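Local coordinates for CRISPR-associated protein, Cse1 family (Acidimicrobium ferrooxidans, PDB 4H3T), which probably serves as the large Cse1 subunit of the type I-E CRISPR surveillance complex Cascade, which recognises invading DNA, at residues S426-F431 and R437-E442; Q414-V419 and A493-L498; Q325-L330 and D404-A409; A456-G461 and A499-A504. The protein carries 1 engineered substitution. All blocks are in the same frame, centred on the assembly; numbering follows the deposited sequence.

Interaction 1: S426-F431 and R437-E442; sequences SYDLSF and RHRVPE
One face of the Tyr427 ring carries Arg437 CB, which sits 4.1 Å from the ring centroid in a CH-pi contact. At the edge of the same ring, near its plane, stands His438 CE1. This is a T-shaped pair: the Tyr427 edge points at the His438 face, with the planes at 75°. The Arg437 guanidinium has Leu429 CD2 over one face and two acceptors at its edge. Arg437 NH1 bonds to Tyr427 OH at 3.0 Å. Arg437 NE bonds to Phe431 O at 2.9 Å, almost straight (178°). The extended chain of Arg437, from CG to NE, carries its head across to both. Water 2 links NH2 to Leu429 O. Tyr427 OH also bonds to Glu434, and His438 ND1 to the Glu434 backbone oxygen; both bonds run to the short helix 434-437.

On the other face of the ribbon, the planes of the Arg439 guanidinium and the Phe431 ring are 22° apart. Phe431 CZ lies over one guanidinium face, toward its rim, and Arg439 CD meets Phe431 CE2 obliquely. End-on, NH1 and NH2 of Arg439 grip Glu442. Asp428 OD2 is 3.9 Å from Arg439 NH1, a long salt bridge, and water 1 bonds to both. Asp428 OD1 instead closes an Asx turn, accepting from Ser430 N.

The backbones meet at Ser426 N to Arg439 O (2.8 Å), Arg439 N to Ser426 O, and Asp428 N to Arg437 O (2.8 Å). Ser426 and Arg439 form a hydrogen-bonded pair, Tyr427 and His438 a non-hydrogen-bonded one. Together these make a small two-stranded antiparallel beta hairpin, its connection holding the short helix 434-437.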
loop_
_atom_site.group_PDB
_atom_site.type_symbol
_atom_site.label_atom_id
_atom_site.label_comp_id
_atom_site.label_asym_id
_atom_site.label_seq_id
_atom_site.Cartn_x
_atom_site.Cartn_y
_atom_site.Cartn_z
ATOM N N SER A 426 6.596 43.340 0.611
ATOM C CA SER A 426 6.970 44.724 0.959
ATOM C C SER A 426 7.877 45.270 -0.101
ATOM O O SER A 426 8.508 44.494 -0.805
ATOM C CB SER A 426 7.758 44.766 2.297
ATOM O OG SER A 426 6.786 44.650 3.311
ATOM N N TYR A 427 7.983 46.612 -0.171
ATOM C CA TYR A 427 8.972 47.344 -0.930
ATOM C C TYR A 427 9.766 48.091 0.154
ATOM O O TYR A 427 9.305 49.090 0.672
ATOM C CB TYR A 427 8.393 48.271 -1.992
ATOM C CG TYR A 427 9.491 48.885 -2.821
ATOM C CD1 TYR A 427 10.110 48.159 -3.828
ATOM C CD2 TYR A 427 9.916 50.185 -2.596
ATOM C CE1 TYR A 427 11.098 48.717 -4.610
ATOM C CE2 TYR A 427 10.929 50.753 -3.360
ATOM C CZ TYR A 427 11.507 50.025 -4.378
ATOM O OH TYR A 427 12.498 50.582 -5.133
ATOM N N ASP A 428 10.871 47.517 0.576
ATOM C CA ASP A 428 11.592 47.947 1.753
ATOM C C ASP A 428 12.804 48.797 1.408
ATOM O O ASP A 428 13.835 48.270 0.977
ATOM C CB ASP A 428 11.984 46.704 2.542
ATOM C CG ASP A 428 12.567 46.976 3.923
ATOM O OD1 ASP A 428 13.051 48.129 4.164
ATOM O OD2 ASP A 428 12.585 46.043 4.734
ATOM N N LEU A 429 12.669 50.124 1.676
ATOM C CA LEU A 429 13.638 51.166 1.370
ATOM C C LEU A 429 14.942 51.107 2.184
ATOM O O LEU A 429 15.879 51.829 1.851
ATOM C CB LEU A 429 13.007 52.552 1.568
ATOM C CG LEU A 429 11.921 53.001 0.545
ATOM C CD1 LEU A 429 11.172 54.207 1.082
ATOM C CD2 LEU A 429 12.537 53.441 -0.772
ATOM N N SER A 430 15.046 50.259 3.192
ATOM C CA SER A 430 16.310 50.129 3.923
ATOM C C SER A 430 17.283 49.183 3.192
ATOM O O SER A 430 18.389 48.969 3.703
ATOM C CB SER A 430 16.074 49.650 5.339
ATOM O OG SER A 430 15.714 48.285 5.324
ATOM N N PHE A 431 16.865 48.575 2.039
ATOM C CA PHE A 431 17.747 47.779 1.190
ATOM C C PHE A 431 18.139 48.645 -0.025
ATOM O O PHE A 431 17.434 49.584 -0.352
ATOM C CB PHE A 431 17.136 46.456 0.788
ATOM C CG PHE A 431 16.977 45.538 1.962
ATOM C CD1 PHE A 431 17.978 44.631 2.293
ATOM C CD2 PHE A 431 15.824 45.569 2.743
ATOM C CE1 PHE A 431 17.817 43.753 3.369
ATOM C CE2 PHE A 431 15.681 44.715 3.831
ATOM C CZ PHE A 431 16.650 43.768 4.104
ATOM N N ARG A 437 14.904 44.916 -2.156
ATOM C CA ARG A 437 13.791 45.730 -1.626
ATOM C C ARG A 437 12.453 44.960 -1.686
ATOM O O ARG A 437 11.617 45.193 -0.835
ATOM C CB ARG A 437 13.649 47.059 -2.398
ATOM C CG ARG A 437 14.766 48.036 -2.138
ATOM C CD ARG A 437 14.474 49.378 -2.737
ATOM N NE ARG A 437 15.400 50.412 -2.248
ATOM C CZ ARG A 437 15.396 51.683 -2.629
ATOM N NH1 ARG A 437 14.551 52.104 -3.567
ATOM N NH2 ARG A 437 16.258 52.537 -2.107
ATOM N N HIS A 438 12.256 44.079 -2.696
ATOM C CA HIS A 438 11.052 43.298 -2.893
ATOM C C HIS A 438 11.194 42.046 -2.057
ATOM O O HIS A 438 11.803 41.067 -2.504
ATOM C CB HIS A 438 10.860 42.945 -4.363
ATOM C CG HIS A 438 10.518 44.090 -5.265
ATOM N ND1 HIS A 438 11.504 44.865 -5.840
ATOM C CD2 HIS A 438 9.310 44.512 -5.716
ATOM C CE1 HIS A 438 10.877 45.786 -6.564
ATOM N NE2 HIS A 438 9.553 45.602 -6.538
ATOM N N ARG A 439 10.651 42.089 -0.839
ATOM C CA ARG A 439 10.829 41.024 0.127
ATOM C C ARG A 439 9.576 40.846 1.001
ATOM O O ARG A 439 8.811 41.786 1.238
ATOM C CB ARG A 439 12.046 41.357 0.996
ATOM C CG ARG A 439 11.834 42.588 1.877
ATOM C CD ARG A 439 13.064 43.064 2.573
ATOM N NE ARG A 439 13.808 42.002 3.262
ATOM C CZ ARG A 439 13.633 41.619 4.528
ATOM N NH1 ARG A 439 12.691 42.182 5.283
ATOM N NH2 ARG A 439 14.391 40.664 5.048
ATOM N N VAL A 440 9.434 39.651 1.543
ATOM C CA VAL A 440 8.379 39.375 2.514
ATOM C C VAL A 440 8.925 39.805 3.862
ATOM O O VAL A 440 9.953 39.287 4.260
ATOM C CB VAL A 440 7.951 37.886 2.561
ATOM C CG1 VAL A 440 6.949 37.664 3.681
ATOM C CG2 VAL A 440 7.395 37.435 1.224
ATOM N N PRO A 441 8.292 40.685 4.594
ATOM C CA PRO A 441 8.832 41.007 5.928
ATOM C C PRO A 441 8.763 39.805 6.876
ATOM O O PRO A 441 7.940 38.877 6.714
ATOM C CB PRO A 441 7.968 42.173 6.408
ATOM C CG PRO A 441 6.778 42.174 5.589
ATOM C CD PRO A 441 6.998 41.352 4.338
ATOM N N GLU A 442 9.680 39.786 7.827
ATOM C CA GLU A 442 9.842 38.666 8.759
ATOM C C GLU A 442 8.519 38.321 9.513
ATOM O O GLU A 442 8.213 37.139 9.636
ATOM C CB GLU A 442 10.977 38.976 9.789
ATOM C CG GLU A 442 12.372 38.947 9.159
ATOM C CD GLU A 442 12.890 40.164 8.387
ATOM O OE1 GLU A 442 12.135 41.140 8.125
ATOM O OE2 GLU A 442 14.083 40.109 8.009
HETATM O O HOH W 1 10.637 44.237 4.904
HETATM O O HOH W 2 17.959 52.638 0.287
#

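Interaction 2: Q414-V419 and A493-L498; sequences QALGYV and AVARDL
Leu416 lays its two methyl groups over the helix that holds Ala495 and Leu498. Both partners belong to the C-terminal four-helix bundle of the Cse1 fold. Leu416 lies at the junction of helix 397-415 and the short helix 417-420, and helix 481-504 makes the other side. The backbones come nearest at Leu416 and Ala495, whose CA atoms are 7.1 Å apart.

All three touching residues are buried. No hydrogen bond crosses the contact; the side chains meet through apolar atoms, and CD2 of Leu416 also packs on a backbone oxygen. Leu416 CG is anti to its own carbonyl carbon (chi1 -82°), and the side chain points toward the facing helix. There its branches divide the work. Leu416 CD1 lies 4.3 Å from Ala495 CB and also faces Leu498. The two leucines cross at about a right angle, so they touch through methyl ends rather than lying alongside each other. The small side chain of Ala495 lets Leu416 come close to the helix backbone.

Other helices complete the surroundings. Leu416 also packs on Ala499, one turn after Ala495 on helix 481-504, and on Phe521 of helix 511-532. Leu498 turns to helix 445-473 as well, where it touches Arg462 and the engineered Ile459. All four helices of the bundle therefore meet round this small patch.

Leu416 CD1 lies 4.1 Å from CD1 of Leu498, and Leu416 CD2 rests 3.5 Å from the backbone O of Ala495.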
loop_
_atom_site.group_PDB
_atom_site.type_symbol
_atom_site.label_atom_id
_atom_site.label_comp_id
_atom_site.label_asym_id
_atom_site.label_seq_id
_atom_site.Cartn_x
_atom_site.Cartn_y
_atom_site.Cartn_z
ATOM N N GLN A 414 7.117 25.418 -7.287
ATOM C CA GLN A 414 8.039 26.277 -6.560
ATOM C C GLN A 414 8.048 27.659 -7.206
ATOM O O GLN A 414 7.928 28.657 -6.501
ATOM C CB GLN A 414 9.409 25.665 -6.564
ATOM C CG GLN A 414 10.423 26.404 -5.648
ATOM C CD GLN A 414 11.832 25.849 -5.709
ATOM O OE1 GLN A 414 12.084 24.743 -6.215
ATOM N NE2 GLN A 414 12.795 26.638 -5.239
ATOM N N ALA A 415 8.119 27.737 -8.548
ATOM C CA ALA A 415 8.064 29.027 -9.249
ATOM C C ALA A 415 6.795 29.830 -8.913
ATOM O O ALA A 415 6.827 31.058 -8.786
ATOM C CB ALA A 415 8.147 28.820 -10.740
ATOM N N LEU A 416 5.681 29.151 -8.809
ATOM C CA LEU A 416 4.419 29.790 -8.422
ATOM C C LEU A 416 4.450 30.416 -7.037
ATOM O O LEU A 416 3.617 31.267 -6.759
ATOM C CB LEU A 416 3.276 28.804 -8.499
ATOM C CG LEU A 416 2.687 28.598 -9.920
ATOM C CD1 LEU A 416 1.739 27.439 -9.927
ATOM C CD2 LEU A 416 1.941 29.883 -10.390
ATOM N N GLY A 417 5.383 30.020 -6.181
ATOM C CA GLY A 417 5.504 30.597 -4.860
ATOM C C GLY A 417 5.720 32.113 -4.911
ATOM O O GLY A 417 5.272 32.810 -4.028
ATOM N N TYR A 418 6.446 32.634 -5.920
ATOM C CA TYR A 418 6.706 34.081 -6.057
ATOM C C TYR A 418 5.404 34.841 -6.300
ATOM O O TYR A 418 5.270 35.937 -5.865
ATOM C CB TYR A 418 7.656 34.293 -7.212
ATOM C CG TYR A 418 8.991 33.688 -6.941
ATOM C CD1 TYR A 418 9.794 34.172 -5.918
ATOM C CD2 TYR A 418 9.466 32.619 -7.708
ATOM C CE1 TYR A 418 11.031 33.613 -5.648
ATOM C CE2 TYR A 418 10.705 32.044 -7.449
ATOM C CZ TYR A 418 11.500 32.563 -6.429
ATOM O OH TYR A 418 12.746 32.052 -6.130
ATOM N N VAL A 419 4.413 34.219 -6.933
ATOM C CA VAL A 419 3.108 34.827 -7.157
ATOM C C VAL A 419 2.274 34.678 -5.875
ATOM O O VAL A 419 1.561 35.613 -5.493
ATOM C CB VAL A 419 2.420 34.178 -8.413
ATOM C CG1 VAL A 419 0.932 34.516 -8.478
ATOM C CG2 VAL A 419 3.140 34.618 -9.669
ATOM N N ALA A 493 1.182 25.927 -19.222
ATOM C CA ALA A 493 -0.179 26.428 -19.422
ATOM C C ALA A 493 -0.980 26.371 -18.107
ATOM O O ALA A 493 -1.625 27.351 -17.757
ATOM C CB ALA A 493 -0.892 25.658 -20.533
ATOM N N VAL A 494 -0.856 25.295 -17.328
ATOM C CA VAL A 494 -1.556 25.211 -16.050
ATOM C C VAL A 494 -0.950 26.239 -15.093
ATOM O O VAL A 494 -1.688 26.993 -14.470
ATOM C CB VAL A 494 -1.538 23.777 -15.469
ATOM C CG1 VAL A 494 -2.115 23.752 -14.049
ATOM C CG2 VAL A 494 -2.297 22.830 -16.389
ATOM N N ALA A 495 0.382 26.348 -15.054
ATOM C CA ALA A 495 1.045 27.271 -14.114
ATOM C C ALA A 495 0.726 28.728 -14.428
ATOM O O ALA A 495 0.436 29.489 -13.505
ATOM C CB ALA A 495 2.565 27.039 -14.105
ATOM N N ARG A 496 0.648 29.099 -15.719
ATOM C CA ARG A 496 0.294 30.489 -16.091
ATOM C C ARG A 496 -1.176 30.804 -15.814
ATOM O O ARG A 496 -1.491 31.928 -15.474
ATOM C CB ARG A 496 0.625 30.733 -17.568
ATOM C CG ARG A 496 2.145 30.822 -17.758
ATOM C CD ARG A 496 2.561 30.834 -19.250
ATOM N NE ARG A 496 3.600 31.845 -19.495
ATOM C CZ ARG A 496 3.402 33.093 -19.947
ATOM N NH1 ARG A 496 2.173 33.529 -20.225
ATOM N NH2 ARG A 496 4.436 33.912 -20.132
ATOM N N ASP A 497 -2.075 29.844 -15.954
ATOM C CA ASP A 497 -3.479 30.061 -15.596
ATOM C C ASP A 497 -3.623 30.362 -14.092
ATOM O O ASP A 497 -4.355 31.281 -13.687
ATOM C CB ASP A 497 -4.308 28.822 -15.949
ATOM C CG ASP A 497 -5.784 29.016 -15.751
ATOM O OD1 ASP A 497 -6.356 29.898 -16.418
ATOM O OD2 ASP A 497 -6.366 28.308 -14.906
ATOM N N LEU A 498 -2.937 29.562 -13.248
ATOM C CA LEU A 498 -2.979 29.823 -11.818
ATOM C C LEU A 498 -2.328 31.141 -11.486
ATOM O O LEU A 498 -2.855 31.887 -10.665
ATOM C CB LEU A 498 -2.268 28.673 -11.029
ATOM C CG LEU A 498 -3.087 27.415 -10.875
ATOM C CD1 LEU A 498 -2.215 26.289 -10.307
ATOM C CD2 LEU A 498 -4.291 27.656 -9.947
#

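Interaction 3: Q325-L330 and D404-A409; sequences QVWRGL and DAVTFA
Trp327 turns the benzo edge of its indole toward Val406 and Ala409, which follow each other on one side of helix 397-415. Neither residue sits over the ring. Val406 CG2 and Ala409 CB both lie near the ring plane. CE3 of Trp327 is 4.1 Å from CG2 of Val406, and CZ3 of Trp327 is 4.5 Å from CB of Ala409. The indole and the valine cross obliquely.

Val406 also touches backbone carbonyls of the turn. Its CG1 is anti to its own backbone N (chi1 175°), and the two methyl groups fork toward the facing carbonyls. Val406 CG2 touches Trp327 O at 3.5 Å, while Val406 CG1 lies 4.0 Å from Arg328 O.

Residues 326-328 form a 3-10 turn in the loop between strand 312-317 and helix 330-334. The contact packs this turn against helix 397-415, the first long helix of the C-terminal four-helix bundle. Helix 445-473 backs the same site: Tyr467 stacks on the Trp327 ring, and Asp464 OD1 takes the hydrogen bond from Trp327 NE1, which satisfies the indole nitrogen.

The indole also has company from its own turn. Arg328 CG lies 3.8 Å above one face of the Trp327 ring, toward the rim. The Arg328 head points on to Gln325, with Arg328 NH1 bonded to Gln325 OE1 at 2.8 Å, in the carbonyl plane. NH1 of Arg328 also makes a salt bridge to Glu457, and the Arg328 guanidinium makes a cation-pi contact with Tyr460.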
loop_
_atom_site.group_PDB
_atom_site.type_symbol
_atom_site.label_atom_id
_atom_site.label_comp_id
_atom_site.label_asym_id
_atom_site.label_seq_id
_atom_site.Cartn_x
_atom_site.Cartn_y
_atom_site.Cartn_z
ATOM N N GLN A 325 -0.179 12.978 -3.926
ATOM C CA GLN A 325 -0.627 12.085 -5.036
ATOM C C GLN A 325 0.533 11.090 -5.255
ATOM O O GLN A 325 1.689 11.500 -5.164
ATOM C CB GLN A 325 -0.918 12.867 -6.287
ATOM C CG GLN A 325 -2.101 13.855 -6.142
ATOM C CD GLN A 325 -1.754 15.254 -5.640
ATOM O OE1 GLN A 325 -0.642 15.534 -5.182
ATOM N NE2 GLN A 325 -2.766 16.082 -5.512
ATOM N N VAL A 326 0.269 9.844 -5.508
ATOM C CA VAL A 326 1.296 8.809 -5.485
ATOM C C VAL A 326 2.397 9.044 -6.525
ATOM O O VAL A 326 3.556 8.800 -6.236
ATOM C CB VAL A 326 0.744 7.348 -5.602
ATOM C CG1 VAL A 326 0.046 7.106 -6.901
ATOM C CG2 VAL A 326 1.859 6.327 -5.431
ATOM N N TRP A 327 2.082 9.594 -7.686
ATOM C CA TRP A 327 3.154 9.871 -8.681
ATOM C C TRP A 327 4.198 10.902 -8.234
ATOM O O TRP A 327 5.323 10.899 -8.742
ATOM C CB TRP A 327 2.545 10.291 -10.025
ATOM C CG TRP A 327 1.561 11.422 -9.969
ATOM C CD1 TRP A 327 0.216 11.334 -9.771
ATOM C CD2 TRP A 327 1.875 12.822 -9.979
ATOM N NE1 TRP A 327 -0.335 12.584 -9.703
ATOM C CE2 TRP A 327 0.657 13.522 -9.833
ATOM C CE3 TRP A 327 3.045 13.553 -10.286
ATOM C CZ2 TRP A 327 0.591 14.933 -9.878
ATOM C CZ3 TRP A 327 2.977 14.938 -10.343
ATOM C CH2 TRP A 327 1.747 15.605 -10.202
ATOM N N ARG A 328 3.880 11.750 -7.223
ATOM C CA ARG A 328 4.867 12.665 -6.692
ATOM C C ARG A 328 6.031 11.879 -6.010
ATOM O O ARG A 328 7.115 12.412 -5.893
ATOM C CB ARG A 328 4.212 13.684 -5.755
ATOM C CG ARG A 328 3.416 14.711 -6.507
ATOM C CD ARG A 328 2.471 15.486 -5.621
ATOM N NE ARG A 328 3.122 16.288 -4.608
ATOM C CZ ARG A 328 2.486 17.042 -3.729
ATOM N NH1 ARG A 328 1.154 17.051 -3.686
ATOM N NH2 ARG A 328 3.167 17.756 -2.853
ATOM N N GLY A 329 5.785 10.651 -5.566
ATOM C CA GLY A 329 6.794 9.796 -4.967
ATOM C C GLY A 329 7.199 8.682 -5.938
ATOM O O GLY A 329 7.574 7.602 -5.500
ATOM N N LEU A 330 7.096 8.904 -7.281
ATOM C CA LEU A 330 7.448 7.845 -8.243
ATOM C C LEU A 330 8.903 7.329 -8.042
ATOM O O LEU A 330 9.159 6.133 -8.132
ATOM C CB LEU A 330 7.292 8.386 -9.668
ATOM C CG LEU A 330 7.633 7.378 -10.809
ATOM C CD1 LEU A 330 6.832 6.152 -10.711
ATOM C CD2 LEU A 330 7.406 8.025 -12.157
ATOM N N ASP A 404 11.681 12.857 -14.594
ATOM C CA ASP A 404 11.968 14.243 -14.961
ATOM C C ASP A 404 10.703 15.085 -15.061
ATOM O O ASP A 404 10.751 16.293 -14.834
ATOM C CB ASP A 404 12.736 14.343 -16.260
ATOM C CG ASP A 404 14.157 13.863 -16.188
ATOM O OD1 ASP A 404 14.626 13.582 -15.075
ATOM O OD2 ASP A 404 14.786 13.729 -17.258
ATOM N N ALA A 405 9.617 14.477 -15.479
ATOM C CA ALA A 405 8.312 15.155 -15.604
ATOM C C ALA A 405 7.776 15.533 -14.231
ATOM O O ALA A 405 7.164 16.598 -14.075
ATOM C CB ALA A 405 7.314 14.267 -16.337
ATOM N N VAL A 406 8.009 14.676 -13.240
ATOM C CA VAL A 406 7.639 14.951 -11.850
ATOM C C VAL A 406 8.494 16.146 -11.341
ATOM O O VAL A 406 7.977 17.059 -10.736
ATOM C CB VAL A 406 7.807 13.698 -10.928
ATOM C CG1 VAL A 406 7.536 14.066 -9.473
ATOM C CG2 VAL A 406 6.863 12.601 -11.358
ATOM N N THR A 407 9.798 16.119 -11.618
ATOM C CA THR A 407 10.726 17.210 -11.230
ATOM C C THR A 407 10.303 18.558 -11.846
ATOM O O THR A 407 10.362 19.587 -11.168
ATOM C CB THR A 407 12.153 16.899 -11.658
ATOM O OG1 THR A 407 12.522 15.644 -11.076
ATOM C CG2 THR A 407 13.142 18.002 -11.233
ATOM N N PHE A 408 9.892 18.555 -13.110
ATOM C CA PHE A 408 9.419 19.760 -13.761
ATOM C C PHE A 408 8.145 20.278 -13.084
ATOM O O PHE A 408 8.034 21.487 -12.828
ATOM C CB PHE A 408 9.210 19.559 -15.279
ATOM C CG PHE A 408 8.876 20.858 -15.967
ATOM C CD1 PHE A 408 9.716 21.947 -15.862
ATOM C CD2 PHE A 408 7.667 21.028 -16.621
ATOM C CE1 PHE A 408 9.361 23.173 -16.411
ATOM C CE2 PHE A 408 7.387 22.208 -17.298
ATOM C CZ PHE A 408 8.209 23.291 -17.143
ATOM N N ALA A 409 7.200 19.402 -12.777
ATOM C CA ALA A 409 5.994 19.813 -12.034
ATOM C C ALA A 409 6.386 20.493 -10.681
ATOM O O ALA A 409 5.776 21.486 -10.288
ATOM C CB ALA A 409 5.086 18.628 -11.781
#

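Interaction 4: A456-G461 and A499-A504; sequences AEEIYG and ASRELA. Engineered in segment 456-461: Ile459 (natural residue Leu).
Glu458 and Arg501 reach for each other from opposite directions and close a two-pronged salt bridge. It ties helix 445-473 to helix 481-504, two members of the C-terminal four-helix bundle, at the protein surface. Arg501 grips end-on with both terminal nitrogens. Arg501 NH1 meets Glu458 OE2 at 2.7 Å, and Arg501 NH2 meets Glu458 OE1 at 2.9 Å. Both oxygens lie near the guanidinium plane, at its edge. The two flat groups are not coplanar, however: their planes are 43° apart. As a result OE1 is approached from above the carboxylate plane, while OE2 is met on the syn side but tilted from the plane.

The torsions explain the span. Glu458 holds CG anti to its backbone N (chi1 -171°) and runs extended beyond it. Arg501 starts out the same way, then bends at chi3 (75°) to turn its head to the carboxylate.

One step outward, Glu502 joins in from the same helix as Arg501. It shares NH2, so one nitrogen bridges two carboxylates. The two glutamates would otherwise probably repel each other, and the shared arginine between them should ease this. Glu502 also has a weak, long ion pair with Arg423.

Leu498, one turn before Glu502 on helix 481-504, packs against the carboxylate end of Glu458. The network closes where Arg501 NH2 bonds to Glu502 OE2 at 2.7 Å, on the anti lone pair of that oxygen.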
loop_
_atom_site.group_PDB
_atom_site.type_symbol
_atom_site.label_atom_id
_atom_site.label_comp_id
_atom_site.label_asym_id
_atom_site.label_seq_id
_atom_site.Cartn_x
_atom_site.Cartn_y
_atom_site.Cartn_z
ATOM N N ALA A 456 1.181 25.561 -4.442
ATOM C CA ALA A 456 1.840 24.323 -4.926
ATOM C C ALA A 456 0.856 23.149 -4.877
ATOM O O ALA A 456 0.725 22.389 -5.838
ATOM C CB ALA A 456 3.054 24.010 -4.041
ATOM N N GLU A 457 0.151 22.970 -3.746
ATOM C CA GLU A 457 -0.827 21.868 -3.690
ATOM C C GLU A 457 -1.919 22.033 -4.739
ATOM O O GLU A 457 -2.377 21.057 -5.326
ATOM C CB GLU A 457 -1.443 21.692 -2.290
ATOM C CG GLU A 457 -0.457 21.182 -1.257
ATOM C CD GLU A 457 0.199 19.857 -1.609
ATOM O OE1 GLU A 457 -0.426 19.003 -2.291
ATOM O OE2 GLU A 457 1.375 19.698 -1.237
ATOM N N GLU A 458 -2.341 23.238 -5.003
ATOM C CA GLU A 458 -3.357 23.446 -6.038
ATOM C C GLU A 458 -2.838 23.024 -7.454
ATOM O O GLU A 458 -3.554 22.359 -8.183
ATOM C CB GLU A 458 -3.818 24.917 -6.064
ATOM C CG GLU A 458 -5.016 25.078 -6.978
ATOM C CD GLU A 458 -5.810 26.346 -6.713
ATOM O OE1 GLU A 458 -5.360 27.219 -5.923
ATOM O OE2 GLU A 458 -6.852 26.501 -7.381
ATOM N N ILE A 459 -1.631 23.404 -7.854
ATOM C CA ILE A 459 -1.131 22.955 -9.151
ATOM C C ILE A 459 -0.956 21.406 -9.168
ATOM O O ILE A 459 -1.288 20.782 -10.155
ATOM C CB ILE A 459 0.147 23.690 -9.618
ATOM C CG1 ILE A 459 0.304 23.477 -11.148
ATOM C CG2 ILE A 459 1.420 23.290 -8.856
ATOM C CD1 ILE A 459 1.433 24.075 -11.835
ATOM N N TYR A 460 -0.517 20.774 -8.078
ATOM C CA TYR A 460 -0.426 19.306 -8.091
ATOM C C TYR A 460 -1.810 18.669 -8.320
ATOM O O TYR A 460 -1.911 17.694 -9.068
ATOM C CB TYR A 460 0.216 18.785 -6.783
ATOM C CG TYR A 460 1.703 19.005 -6.769
ATOM C CD1 TYR A 460 2.515 18.430 -7.737
ATOM C CD2 TYR A 460 2.327 19.673 -5.714
ATOM C CE1 TYR A 460 3.898 18.473 -7.644
ATOM C CE2 TYR A 460 3.724 19.821 -5.681
ATOM C CZ TYR A 460 4.494 19.234 -6.679
ATOM O OH TYR A 460 5.841 19.143 -6.707
ATOM N N GLY A 461 -2.870 19.246 -7.724
ATOM C CA GLY A 461 -4.213 18.706 -7.897
ATOM C C GLY A 461 -4.625 18.807 -9.363
ATOM O O GLY A 461 -5.167 17.873 -9.917
ATOM N N ALA A 499 -1.200 31.454 -12.130
ATOM C CA ALA A 499 -0.514 32.727 -11.859
ATOM C C ALA A 499 -1.401 33.930 -12.246
ATOM O O ALA A 499 -1.558 34.859 -11.465
ATOM C CB ALA A 499 0.812 32.790 -12.635
ATOM N N SER A 500 -2.080 33.857 -13.412
ATOM C CA SER A 500 -2.991 34.931 -13.845
ATOM C C SER A 500 -4.148 35.133 -12.864
ATOM O O SER A 500 -4.464 36.279 -12.525
ATOM C CB SER A 500 -3.539 34.671 -15.243
ATOM O OG SER A 500 -2.453 34.896 -16.123
ATOM N N ARG A 501 -4.756 34.046 -12.375
ATOM C CA ARG A 501 -5.834 34.201 -11.391
ATOM C C ARG A 501 -5.341 34.907 -10.099
ATOM O O ARG A 501 -5.973 35.840 -9.606
ATOM C CB ARG A 501 -6.415 32.838 -11.041
ATOM C CG ARG A 501 -7.587 32.925 -10.097
ATOM C CD ARG A 501 -7.840 31.555 -9.516
ATOM N NE ARG A 501 -6.817 31.240 -8.513
ATOM C CZ ARG A 501 -6.662 30.062 -7.918
ATOM N NH1 ARG A 501 -7.460 29.046 -8.220
ATOM N NH2 ARG A 501 -5.712 29.894 -7.013
ATOM N N GLU A 502 -4.215 34.481 -9.585
ATOM C CA GLU A 502 -3.660 35.074 -8.342
ATOM C C GLU A 502 -3.257 36.530 -8.504
ATOM O O GLU A 502 -3.533 37.341 -7.620
ATOM C CB GLU A 502 -2.439 34.234 -7.886
ATOM C CG GLU A 502 -2.840 32.863 -7.381
ATOM C CD GLU A 502 -3.588 32.905 -6.058
ATOM O OE1 GLU A 502 -3.365 33.838 -5.252
ATOM O OE2 GLU A 502 -4.462 32.035 -5.870
ATOM N N LEU A 503 -2.623 36.877 -9.644
ATOM C CA LEU A 503 -2.240 38.254 -9.913
ATOM C C LEU A 503 -3.472 39.146 -10.020
ATOM O O LEU A 503 -3.473 40.244 -9.492
ATOM C CB LEU A 503 -1.404 38.365 -11.185
ATOM C CG LEU A 503 -0.051 37.651 -11.131
ATOM C CD1 LEU A 503 0.527 37.457 -12.573
ATOM C CD2 LEU A 503 0.926 38.397 -10.190
ATOM N N ALA A 504 -4.538 38.668 -10.634
ATOM C CA ALA A 504 -5.757 39.484 -10.784
ATOM C C ALA A 504 -6.450 39.766 -9.421
ATOM O O ALA A 504 -7.263 40.661 -9.335
ATOM C CB ALA A 504 -6.741 38.773 -11.751
#

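Overall arrangement
Interactions 2, 3 and 4 lie along the C-terminal four-helix bundle, and interaction 1 is a hairpin at its far end, its centre about 22 Å from that of interaction 2 and about 34 Å from that of interaction 3. Interactions 2 and 3 share helix 397-415, with centres about 17 Å apart. Interactions 2 and 4 share helix 481-504, lie about 5 Å apart between centres, and touch, as where Val419 packs on Glu502. Interaction 3 lies nearer the preceding part of the chain, joins the bundle to it, and touches interaction 4 where Trp327 packs on Tyr460. Along the chain, interaction 3 closes first. Interaction 1 then falls between the segments of interaction 2, which alternate with those of interaction 4.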